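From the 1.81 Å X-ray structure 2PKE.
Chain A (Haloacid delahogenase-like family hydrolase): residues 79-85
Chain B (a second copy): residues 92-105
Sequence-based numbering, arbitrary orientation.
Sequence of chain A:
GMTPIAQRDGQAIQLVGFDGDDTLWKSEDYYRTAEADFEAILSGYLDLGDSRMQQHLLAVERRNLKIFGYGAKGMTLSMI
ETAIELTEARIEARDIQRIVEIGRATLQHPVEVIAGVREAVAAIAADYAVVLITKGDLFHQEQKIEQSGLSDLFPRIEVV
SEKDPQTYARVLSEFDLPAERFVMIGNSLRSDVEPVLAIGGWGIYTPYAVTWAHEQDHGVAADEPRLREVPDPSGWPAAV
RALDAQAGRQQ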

# COMPACT_ATOMS: atom_id res chain seq x y z
N MSE A 79 -8.62 -17.78 -2.94
CA MSE A 79 -9.41 -18.85 -2.32
C MSE A 79 -10.73 -19.01 -3.00
O MSE A 79 -11.21 -20.10 -3.11
CB MSE A 79 -9.65 -18.60 -0.84
CG MSE A 79 -8.43 -18.82 0.03
SE MSE A 79 -8.88 -18.56 1.89
CE MSE A 79 -7.29 -19.48 2.56
N ILE A 80 -11.38 -17.92 -3.38
CA ILE A 80 -12.70 -18.02 -4.01
C ILE A 80 -12.52 -18.77 -5.34
O ILE A 80 -13.23 -19.76 -5.67
CB ILE A 80 -13.40 -16.61 -4.21
CG1 ILE A 80 -13.92 -16.06 -2.85
CG2 ILE A 80 -14.55 -16.72 -5.23
CD1 ILE A 80 -14.04 -14.52 -2.76
N GLU A 81 -11.53 -18.30 -6.09
CA GLU A 81 -11.22 -18.85 -7.40
C GLU A 81 -10.85 -20.33 -7.30
O GLU A 81 -11.31 -21.15 -8.08
CB GLU A 81 -10.10 -17.99 -7.99
CG GLU A 81 -9.98 -18.00 -9.47
CD GLU A 81 -9.35 -16.71 -10.00
OE1 GLU A 81 -8.27 -16.30 -9.50
OE2 GLU A 81 -9.94 -16.11 -10.92
N THR A 82 -10.04 -20.67 -6.32
CA THR A 82 -9.66 -22.07 -6.08
C THR A 82 -10.85 -22.97 -5.72
O THR A 82 -10.93 -24.12 -6.20
CB THR A 82 -8.67 -22.17 -4.93
OG1 THR A 82 -7.54 -21.31 -5.17
CG2 THR A 82 -8.17 -23.59 -4.79
N ALA A 83 -11.75 -22.49 -4.85
CA ALA A 83 -12.95 -23.27 -4.44
C ALA A 83 -13.90 -23.53 -5.58
O ALA A 83 -14.47 -24.64 -5.69
CB ALA A 83 -13.70 -22.57 -3.31
N ILE A 84 -14.08 -22.54 -6.44
CA ILE A 84 -14.93 -22.68 -7.59
C ILE A 84 -14.34 -23.76 -8.52
O ILE A 84 -15.07 -24.61 -9.06
CB ILE A 84 -15.19 -21.32 -8.28
CG1 ILE A 84 -16.04 -20.43 -7.36
CG2 ILE A 84 -16.01 -21.50 -9.54
CD1 ILE A 84 -16.12 -18.96 -7.74
N GLU A 85 -13.02 -23.74 -8.69
CA GLU A 85 -12.32 -24.79 -9.46
C GLU A 85 -12.42 -26.17 -8.85
O GLU A 85 -12.75 -27.15 -9.54
CB GLU A 85 -10.83 -24.50 -9.58
CG GLU A 85 -10.50 -23.28 -10.39
CD GLU A 85 -10.85 -23.44 -11.84
OE1 GLU A 85 -10.58 -24.52 -12.41
OE2 GLU A 85 -11.41 -22.47 -12.40
N GLU B 92 -25.00 -18.28 -8.74
CA GLU B 92 -24.21 -19.45 -9.09
C GLU B 92 -22.73 -19.17 -8.93
O GLU B 92 -22.30 -18.06 -9.21
CB GLU B 92 -24.48 -19.82 -10.54
CG GLU B 92 -25.85 -20.40 -10.77
CD GLU B 92 -26.02 -21.82 -10.23
OE1 GLU B 92 -25.02 -22.55 -10.08
OE2 GLU B 92 -27.17 -22.22 -9.97
N ALA B 93 -21.97 -20.18 -8.50
CA ALA B 93 -20.50 -20.09 -8.49
C ALA B 93 -19.96 -19.58 -9.85
O ALA B 93 -19.15 -18.64 -9.88
CB ALA B 93 -19.88 -21.43 -8.12
N ARG B 94 -20.44 -20.13 -10.98
CA ARG B 94 -19.97 -19.63 -12.29
C ARG B 94 -20.11 -18.10 -12.42
O ARG B 94 -19.24 -17.46 -13.02
CB ARG B 94 -20.63 -20.32 -13.50
CG ARG B 94 -22.14 -20.34 -13.50
N ASP B 95 -21.15 -17.51 -11.82
CA ASP B 95 -21.34 -16.08 -11.97
C ASP B 95 -20.50 -15.27 -11.00
O ASP B 95 -20.15 -14.15 -11.33
CB ASP B 95 -22.80 -15.70 -11.88
CG ASP B 95 -23.57 -16.13 -13.10
OD1 ASP B 95 -23.00 -16.13 -14.23
OD2 ASP B 95 -24.75 -16.49 -12.94
N ILE B 96 -20.24 -15.81 -9.81
CA ILE B 96 -19.23 -15.25 -8.89
C ILE B 96 -17.85 -15.27 -9.56
O ILE B 96 -17.10 -14.32 -9.44
CB ILE B 96 -19.19 -15.99 -7.53
CG1 ILE B 96 -20.45 -15.66 -6.75
CG2 ILE B 96 -17.94 -15.62 -6.72
CD1 ILE B 96 -20.70 -16.54 -5.60
N GLN B 97 -17.54 -16.35 -10.27
CA GLN B 97 -16.28 -16.36 -11.02
C GLN B 97 -16.25 -15.19 -11.99
O GLN B 97 -15.20 -14.60 -12.19
CB GLN B 97 -16.03 -17.69 -11.75
CG GLN B 97 -14.62 -17.77 -12.43
CD GLN B 97 -13.45 -17.54 -11.44
OE1 GLN B 97 -13.48 -18.03 -10.32
NE2 GLN B 97 -12.44 -16.77 -11.86
N ARG B 98 -17.38 -14.84 -12.60
CA ARG B 98 -17.40 -13.73 -13.54
C ARG B 98 -17.10 -12.39 -12.87
O ARG B 98 -16.57 -11.49 -13.51
CB ARG B 98 -18.71 -13.73 -14.37
CG ARG B 98 -18.89 -15.04 -15.13
CD ARG B 98 -19.51 -14.88 -16.49
NE ARG B 98 -20.92 -14.48 -16.43
CZ ARG B 98 -21.44 -13.39 -16.99
NH1 ARG B 98 -20.70 -12.52 -17.67
NH2 ARG B 98 -22.74 -13.14 -16.85
N ILE B 99 -17.40 -12.27 -11.57
CA ILE B 99 -17.20 -11.03 -10.84
C ILE B 99 -15.73 -10.97 -10.53
O ILE B 99 -15.13 -9.92 -10.60
CB ILE B 99 -18.05 -10.96 -9.52
CG1 ILE B 99 -19.55 -10.91 -9.87
CG2 ILE B 99 -17.59 -9.77 -8.65
CD1 ILE B 99 -20.49 -11.18 -8.71
N VAL B 100 -15.15 -12.12 -10.22
CA VAL B 100 -13.71 -12.16 -10.01
C VAL B 100 -13.03 -11.71 -11.29
O VAL B 100 -12.15 -10.89 -11.23
CB VAL B 100 -13.23 -13.54 -9.55
CG1 VAL B 100 -11.71 -13.58 -9.44
CG2 VAL B 100 -13.88 -13.91 -8.18
N GLU B 101 -13.48 -12.20 -12.45
CA GLU B 101 -12.85 -11.81 -13.74
C GLU B 101 -12.97 -10.30 -14.02
O GLU B 101 -12.08 -9.71 -14.62
CB GLU B 101 -13.43 -12.56 -14.93
CG GLU B 101 -13.34 -14.07 -14.90
CD GLU B 101 -11.91 -14.60 -14.85
OE1 GLU B 101 -10.93 -13.84 -15.09
OE2 GLU B 101 -11.80 -15.83 -14.61
N ILE B 102 -14.07 -9.67 -13.60
CA ILE B 102 -14.18 -8.19 -13.61
C ILE B 102 -13.03 -7.50 -12.84
O ILE B 102 -12.41 -6.55 -13.33
CB ILE B 102 -15.54 -7.66 -13.05
CG1 ILE B 102 -16.69 -7.98 -14.02
CG2 ILE B 102 -15.47 -6.18 -12.82
CD1 ILE B 102 -18.12 -7.91 -13.39
N GLY B 103 -12.78 -7.93 -11.61
CA GLY B 103 -11.73 -7.33 -10.79
C GLY B 103 -10.38 -7.57 -11.43
O GLY B 103 -9.53 -6.67 -11.46
N ARG B 104 -10.18 -8.78 -11.95
CA ARG B 104 -8.92 -9.13 -12.58
C ARG B 104 -8.71 -8.28 -13.81
O ARG B 104 -7.64 -7.80 -14.03
CB ARG B 104 -8.84 -10.61 -12.91
CG ARG B 104 -7.73 -10.95 -13.93
CD ARG B 104 -7.78 -12.42 -14.46
NE ARG B 104 -8.09 -13.34 -13.37
CZ ARG B 104 -7.24 -13.63 -12.40
NH1 ARG B 104 -6.02 -13.12 -12.37
NH2 ARG B 104 -7.60 -14.46 -11.46
N ALA B 105 -9.77 -8.07 -14.59
CA ALA B 105 -9.71 -7.21 -15.76
C ALA B 105 -9.43 -5.78 -15.34
O ALA B 105 -8.68 -5.08 -16.01
CB ALA B 105 -11.01 -7.28 -16.59
O HOH W 1 -12.18 -20.29 -10.45

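Two helices from the two copies of this hydrolase pack side by side, 79-85 of chain A against 93-105 of chain B. Their axes approach to 10.1 Å and run roughly antiparallel, at 147° between N-to-C directions, so the chain A residues meet the chain B residues in reversed order: I84(A) lies near the start of the chain B helix, with its CA 6.2 Å from the CA of A93(B), and E81(A) lies further along, with its CA 6.7 Å from the CA of Q97(B). Together the stretches bury 384 Å², and three residues, I84(A), E81(A) and Q97(B), cover most of it.

I84(A) points toward chain B and supplies the apolar end of the contact. With chi1 m and chi2 t its side chain is extended, and I84(A) CD1 reaches I96(B) CG2 at 3.9 Å while I84(A) CG1 rests 4.0 Å from A93(B) CB. Beside the small methyl of A93(B), the isoleucine also comes close to the backbone: I84(A) CD1 is 3.7 Å from A93(B) O, a carbonyl already engaged by Q97(B) N at 2.8 Å within its own helix. One turn earlier, I80(A) continues the apolar strip, its CG2 lying 3.9 Å from I96(B) CG2 and 4.1 Å from V100(B) CG2. I96(B) thus touches both isoleucines, and branched aliphatic side chains suit this buried seam because they fill it without needing polar partners.

E81(A) is the charged counterpart. Its CA-to-CB bond points sideways, but with chi1 and chi2 both t the chain stretches out and brings the carboxylate into a pocket formed by V100(B), Q97(B), R104(B) and E101(B), a knob in a hole. A buried carboxylate needs compensation, and this stretch of chain B provides much of it, with OE1 also bonded elsewhere in the structure. R104(B) NH2 forms a salt bridge with E81(A) OE1 at 2.8 Å and donates a hydrogen bond to E81(A) OE2 at 2.9 Å, so one guanidinium nitrogen meets both oxygens. E81(A) OE2 also accepts a hydrogen bond from Q97(B) NE2 at 2.8 Å, and V100(B) CG1 packs 3.4 Å from the same oxygen.

Q97(B) likewise starts sideways, then bends through chi2 p to bring its amide to the interface. Both ends of the amide are used. Q97(B) NE2 serves two acids, E81(A) across the contact and E101(B) OE2 at 3.0 Å one turn along its own helix, which suits the two carboxylates: E81(A) OE2 and E101(B) OE2 are only 4.1 Å apart, and the amide nitrogen sits beside the pair and donates to both. R104(B) helps as well, since its NE makes a weak hydrogen bond, part of a salt bridge, to E101(B) OE1 at 3.4 Å. At the other end of the amide, water 1 lies 2.6 Å from Q97(B) OE1 and 2.7 Å from E81(A) O, within hydrogen-bonding reach of both, and links the helices a second time between the same two residues.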